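Long-range contact in chorismate synthase (Campylobacter jejuni, PDB 1SQ1), which probably catalyses the anti-1,4-elimination of phosphate from 5-enolpyruvylshikimate-3-phosphate to give chorismate, using reduced FMN as cofactor: residues A20-F34 and G71-F83. Sequence-based numbering, arbitrary orientation.
With SO4 (sulfate ion), chain C.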
loop_
_atom_site.group_PDB
_atom_site.type_symbol
_atom_site.label_atom_id
_atom_site.label_comp_id
_atom_site.label_asym_id
_atom_site.label_seq_id
_atom_site.Cartn_x
_atom_site.Cartn_y
_atom_site.Cartn_z
ATOM N N ALA A 20 8.824 26.418 -8.767
ATOM C CA ALA A 20 9.007 25.189 -9.534
ATOM C C ALA A 20 8.322 23.987 -8.877
ATOM O O ALA A 20 8.029 23.991 -7.681
ATOM C CB ALA A 20 10.496 24.916 -9.715
ATOM N N VAL A 21 8.055 22.966 -9.679
ATOM C CA VAL A 21 7.427 21.749 -9.189
ATOM C C VAL A 21 8.466 20.632 -9.242
ATOM O O VAL A 21 9.579 20.833 -9.731
ATOM C CB VAL A 21 6.226 21.347 -10.064
ATOM C CG1 VAL A 21 5.191 22.448 -10.061
ATOM C CG2 VAL A 21 6.688 21.068 -11.482
ATOM N N GLY A 22 8.111 19.454 -8.744
ATOM C CA GLY A 22 9.054 18.350 -8.770
ATOM C C GLY A 22 8.386 17.004 -8.615
ATOM O O GLY A 22 7.316 16.903 -8.009
ATOM N N CYS A 23 8.998 15.968 -9.180
ATOM C CA CYS A 23 8.443 14.629 -9.064
ATOM C C CYS A 23 9.529 13.616 -8.721
ATOM O O CYS A 23 10.723 13.908 -8.822
ATOM C CB CYS A 23 7.716 14.219 -10.350
ATOM S SG CYS A 23 8.716 13.608 -11.710
ATOM N N ILE A 24 9.105 12.438 -8.275
ATOM C CA ILE A 24 10.022 11.367 -7.911
ATOM C C ILE A 24 9.467 10.090 -8.523
ATOM O O ILE A 24 8.300 9.763 -8.325
ATOM C CB ILE A 24 10.105 11.188 -6.363
ATOM C CG1 ILE A 24 10.495 12.502 -5.692
ATOM C CG2 ILE A 24 11.151 10.149 -6.000
ATOM C CD1 ILE A 24 11.854 13.021 -6.114
ATOM N N ILE A 25 10.275 9.384 -9.300
ATOM C CA ILE A 25 9.809 8.135 -9.872
ATOM C C ILE A 25 10.641 7.044 -9.220
ATOM O O ILE A 25 11.858 6.967 -9.406
ATOM C CB ILE A 25 10.000 8.065 -11.393
ATOM C CG1 ILE A 25 9.224 9.188 -12.084
ATOM C CG2 ILE A 25 9.526 6.720 -11.894
ATOM C CD1 ILE A 25 10.020 10.475 -12.295
ATOM N N ASP A 26 9.986 6.206 -8.435
ATOM C CA ASP A 26 10.670 5.134 -7.745
ATOM C C ASP A 26 10.154 3.830 -8.330
ATOM O O ASP A 26 8.981 3.727 -8.674
ATOM C CB ASP A 26 10.372 5.244 -6.240
ATOM C CG ASP A 26 11.151 4.247 -5.399
ATOM O OD1 ASP A 26 12.402 4.247 -5.428
ATOM O OD2 ASP A 26 10.505 3.454 -4.690
ATOM N N GLY A 27 11.037 2.850 -8.481
ATOM C CA GLY A 27 10.618 1.568 -9.012
ATOM C C GLY A 27 11.130 1.267 -10.401
ATOM O O GLY A 27 10.956 0.153 -10.896
HETATM N N MSE A 28 11.752 2.256 -11.032
HETATM C CA MSE A 28 12.295 2.075 -12.373
HETATM C C MSE A 28 13.458 1.102 -12.347
HETATM O O MSE A 28 14.355 1.210 -11.512
HETATM C CB MSE A 28 12.750 3.413 -12.955
HETATM C CG MSE A 28 11.608 4.245 -13.524
HETATM SE SE MSE A 28 11.192 3.816 -15.374
HETATM C CE MSE A 28 10.038 2.278 -15.150
ATOM N N PRO A 29 13.449 0.115 -13.255
ATOM C CA PRO A 29 14.548 -0.855 -13.275
ATOM C C PRO A 29 15.856 -0.200 -13.706
ATOM O O PRO A 29 15.850 0.797 -14.424
ATOM C CB PRO A 29 14.052 -1.925 -14.250
ATOM C CG PRO A 29 13.132 -1.185 -15.148
ATOM C CD PRO A 29 12.410 -0.229 -14.239
ATOM N N ALA A 30 16.981 -0.735 -13.246
ATOM C CA ALA A 30 18.268 -0.156 -13.608
ATOM C C ALA A 30 18.618 -0.528 -15.046
ATOM O O ALA A 30 18.047 -1.456 -15.634
ATOM C CB ALA A 30 19.341 -0.637 -12.660
ATOM N N GLY A 31 19.542 0.225 -15.617
ATOM C CA GLY A 31 19.949 -0.042 -16.978
ATOM C C GLY A 31 18.901 0.308 -18.012
ATOM O O GLY A 31 18.405 -0.567 -18.721
ATOM N N VAL A 32 18.543 1.587 -18.079
ATOM C CA VAL A 32 17.574 2.058 -19.065
ATOM C C VAL A 32 18.127 3.339 -19.676
ATOM O O VAL A 32 18.492 4.289 -18.966
ATOM C CB VAL A 32 16.159 2.328 -18.457
ATOM C CG1 VAL A 32 15.265 2.981 -19.508
ATOM C CG2 VAL A 32 15.505 1.011 -18.024
ATOM N N LYS A 33 18.215 3.337 -21.002
ATOM C CA LYS A 33 18.742 4.471 -21.736
ATOM C C LYS A 33 17.888 5.686 -21.373
ATOM O O LYS A 33 16.721 5.775 -21.742
ATOM C CB LYS A 33 18.691 4.170 -23.242
ATOM C CG LYS A 33 19.476 5.144 -24.117
ATOM C CD LYS A 33 18.642 6.377 -24.453
ATOM C CE LYS A 33 19.507 7.614 -24.775
ATOM N NZ LYS A 33 18.665 8.791 -25.232
ATOM N N PHE A 34 18.467 6.614 -20.624
ATOM C CA PHE A 34 17.728 7.795 -20.219
ATOM C C PHE A 34 17.847 8.922 -21.245
ATOM O O PHE A 34 18.857 9.624 -21.307
ATOM C CB PHE A 34 18.207 8.259 -18.841
ATOM C CG PHE A 34 17.319 9.291 -18.207
ATOM C CD1 PHE A 34 17.557 10.648 -18.400
ATOM C CD2 PHE A 34 16.232 8.903 -17.423
ATOM C CE1 PHE A 34 16.734 11.606 -17.818
ATOM C CE2 PHE A 34 15.399 9.852 -16.836
ATOM C CZ PHE A 34 15.652 11.209 -17.033
ATOM N N GLY A 71 24.045 8.357 -18.522
ATOM C CA GLY A 71 23.000 8.112 -19.509
ATOM C C GLY A 71 22.049 6.958 -19.242
ATOM O O GLY A 71 21.076 6.774 -19.976
ATOM N N TYR A 72 22.319 6.179 -18.199
ATOM C CA TYR A 72 21.467 5.046 -17.860
ATOM C C TYR A 72 20.858 5.136 -16.461
ATOM O O TYR A 72 21.424 5.756 -15.556
ATOM C CB TYR A 72 22.252 3.740 -18.009
ATOM C CG TYR A 72 22.453 3.325 -19.448
ATOM C CD1 TYR A 72 23.212 4.102 -20.321
ATOM C CD2 TYR A 72 21.849 2.172 -19.947
ATOM C CE1 TYR A 72 23.364 3.742 -21.664
ATOM C CE2 TYR A 72 21.993 1.800 -21.287
ATOM C CZ TYR A 72 22.752 2.590 -22.141
ATOM O OH TYR A 72 22.898 2.230 -23.463
ATOM N N THR A 73 19.690 4.527 -16.293
ATOM C CA THR A 73 19.022 4.545 -15.000
ATOM C C THR A 73 19.772 3.622 -14.063
ATOM O O THR A 73 20.184 2.527 -14.441
ATOM C CB THR A 73 17.550 4.078 -15.095
ATOM O OG1 THR A 73 17.490 2.725 -15.568
ATOM C CG2 THR A 73 16.768 4.982 -16.037
ATOM N N THR A 74 19.940 4.080 -12.833
ATOM C CA THR A 74 20.649 3.331 -11.817
ATOM C C THR A 74 19.751 2.305 -11.141
ATOM O O THR A 74 20.224 1.306 -10.604
ATOM C CB THR A 74 21.199 4.287 -10.761
ATOM O OG1 THR A 74 20.115 4.928 -10.076
ATOM C CG2 THR A 74 22.047 5.360 -11.431
ATOM N N GLY A 75 18.446 2.550 -11.186
ATOM C CA GLY A 75 17.509 1.645 -10.554
ATOM C C GLY A 75 17.021 2.247 -9.257
ATOM O O GLY A 75 16.212 1.652 -8.561
ATOM N N HIS A 76 17.526 3.433 -8.934
ATOM C CA HIS A 76 17.132 4.137 -7.714
ATOM C C HIS A 76 16.136 5.238 -8.079
ATOM O O HIS A 76 15.956 5.550 -9.265
ATOM C CB HIS A 76 18.355 4.766 -7.022
ATOM C CG HIS A 76 19.362 3.772 -6.540
ATOM N ND1 HIS A 76 20.180 4.013 -5.456
ATOM C CD2 HIS A 76 19.690 2.537 -6.992
ATOM C CE1 HIS A 76 20.967 2.968 -5.259
ATOM N NE2 HIS A 76 20.688 2.060 -6.180
ATOM N N PRO A 77 15.478 5.840 -7.064
ATOM C CA PRO A 77 14.504 6.909 -7.304
ATOM C C PRO A 77 15.096 8.031 -8.147
ATOM O O PRO A 77 16.168 8.551 -7.845
ATOM C CB PRO A 77 14.121 7.357 -5.893
ATOM C CG PRO A 77 15.272 6.919 -5.062
ATOM C CD PRO A 77 15.598 5.577 -5.622
ATOM N N ILE A 78 14.383 8.394 -9.205
ATOM C CA ILE A 78 14.823 9.429 -10.130
ATOM C C ILE A 78 14.208 10.773 -9.781
ATOM O O ILE A 78 13.101 11.070 -10.201
ATOM C CB ILE A 78 14.417 9.039 -11.563
ATOM C CG1 ILE A 78 15.048 7.694 -11.907
ATOM C CG2 ILE A 78 14.835 10.107 -12.551
ATOM C CD1 ILE A 78 14.550 7.104 -13.178
ATOM N N ALA A 79 14.912 11.594 -9.015
ATOM C CA ALA A 79 14.344 12.888 -8.664
ATOM C C ALA A 79 14.479 13.872 -9.823
ATOM O O ALA A 79 15.458 13.844 -10.568
ATOM C CB ALA A 79 15.007 13.446 -7.411
ATOM N N ILE A 80 13.478 14.732 -9.977
ATOM C CA ILE A 80 13.473 15.724 -11.047
ATOM C C ILE A 80 12.801 17.012 -10.580
ATOM O O ILE A 80 11.816 16.983 -9.839
ATOM C CB ILE A 80 12.735 15.201 -12.307
ATOM C CG1 ILE A 80 13.427 13.935 -12.840
ATOM C CG2 ILE A 80 12.697 16.293 -13.359
ATOM C CD1 ILE A 80 12.872 13.398 -14.162
ATOM N N VAL A 81 13.351 18.142 -11.010
ATOM C CA VAL A 81 12.805 19.441 -10.643
ATOM C C VAL A 81 12.707 20.280 -11.906
ATOM O O VAL A 81 13.660 20.351 -12.686
ATOM C CB VAL A 81 13.708 20.183 -9.632
ATOM C CG1 VAL A 81 12.960 21.373 -9.054
ATOM C CG2 VAL A 81 14.144 19.246 -8.527
ATOM N N VAL A 82 11.557 20.914 -12.105
ATOM C CA VAL A 82 11.330 21.736 -13.282
ATOM C C VAL A 82 10.932 23.144 -12.875
ATOM O O VAL A 82 10.103 23.318 -11.995
ATOM C CB VAL A 82 10.222 21.132 -14.154
ATOM C CG1 VAL A 82 9.986 22.000 -15.367
ATOM C CG2 VAL A 82 10.612 19.729 -14.578
ATOM N N PHE A 83 11.535 24.143 -13.516
ATOM C CA PHE A 83 11.242 25.548 -13.222
ATOM C C PHE A 83 10.363 26.192 -14.295
ATOM O O PHE A 83 10.317 27.421 -14.429
ATOM C CB PHE A 83 12.540 26.355 -13.087
ATOM C CG PHE A 83 13.407 25.928 -11.937
ATOM C CD1 PHE A 83 14.287 24.852 -12.071
ATOM C CD2 PHE A 83 13.327 26.585 -10.708
ATOM C CE1 PHE A 83 15.079 24.431 -10.993
ATOM C CE2 PHE A 83 14.113 26.174 -9.620
ATOM C CZ PHE A 83 14.993 25.093 -9.765
HETATM S S SO4 C . 22.027 7.913 -8.061
HETATM O O1 SO4 C . 21.779 8.926 -9.117
HETATM O O2 SO4 C . 23.432 7.432 -8.179
HETATM O O3 SO4 C . 21.810 8.537 -6.725
HETATM O O4 SO4 C . 21.093 6.764 -8.238
#
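With chi1 at 61°, Thr73 holds OG1 between its own backbone N and carbonyl carbon, where the hydroxyl meets the loop 27-34 and donates to Pro29 O over 2.8 Å, in the carbonyl plane and on a lone pair. The same rotation sets CG2 beside Val32 CB. Phe34, its CG anti to the backbone N (chi1 -168°), brings its ring edge-on to this threonine, the two side chains crossing at about a right angle; Thr73 CG2 lies at the ring edge, 4.2 Å from Phe34 CD2, and Ile78 CG2 approaches obliquely near CE2.

The backbone of Thr73 is gripped as well: Gly31 N donates to Thr73 O at 2.7 Å, and Thr73 N to Val32 O. Next to them Phe34 N binds Gly71 O, while Lys33 CA sits over one face of the Tyr72 ring, 4.2 Å from its centroid, a CH-pi contact.

Beyond the loops, strands 21-26 and 78-82 run antiparallel at 165° as adjacent strands, third and fourth across a five-stranded antiparallel sheet. Cys23 and Ile80 form a hydrogen-bonded pair with two bonds, as do Ile25 and Ile78, where Ile78 N to Ile25 O is nearly straight and the return bond is weak. Val21, Cys23, Ile25, Ile78, Ile80 and Val82 share one face, where Val21 and Ile80 touch helix 128-143. On the other, Ile24 CD1 lies against Ala79 CB (3.4 Å), and Phe13 of a neighbouring subunit packs on Ile24.

Thr74 OG1 accepts from His76 N in an ST turn and donates to a sulfate oxygen; the ion, probably from the crystallisation liquor, also binds Ser124 N of that subunit, a predicted FMN-binding residue. The pairing thus joins an apolar sheet core to a hydrogen-bonded pair of loops, in which one buried threonine ties its side chain and backbone to Pro29, Gly31 and Val32.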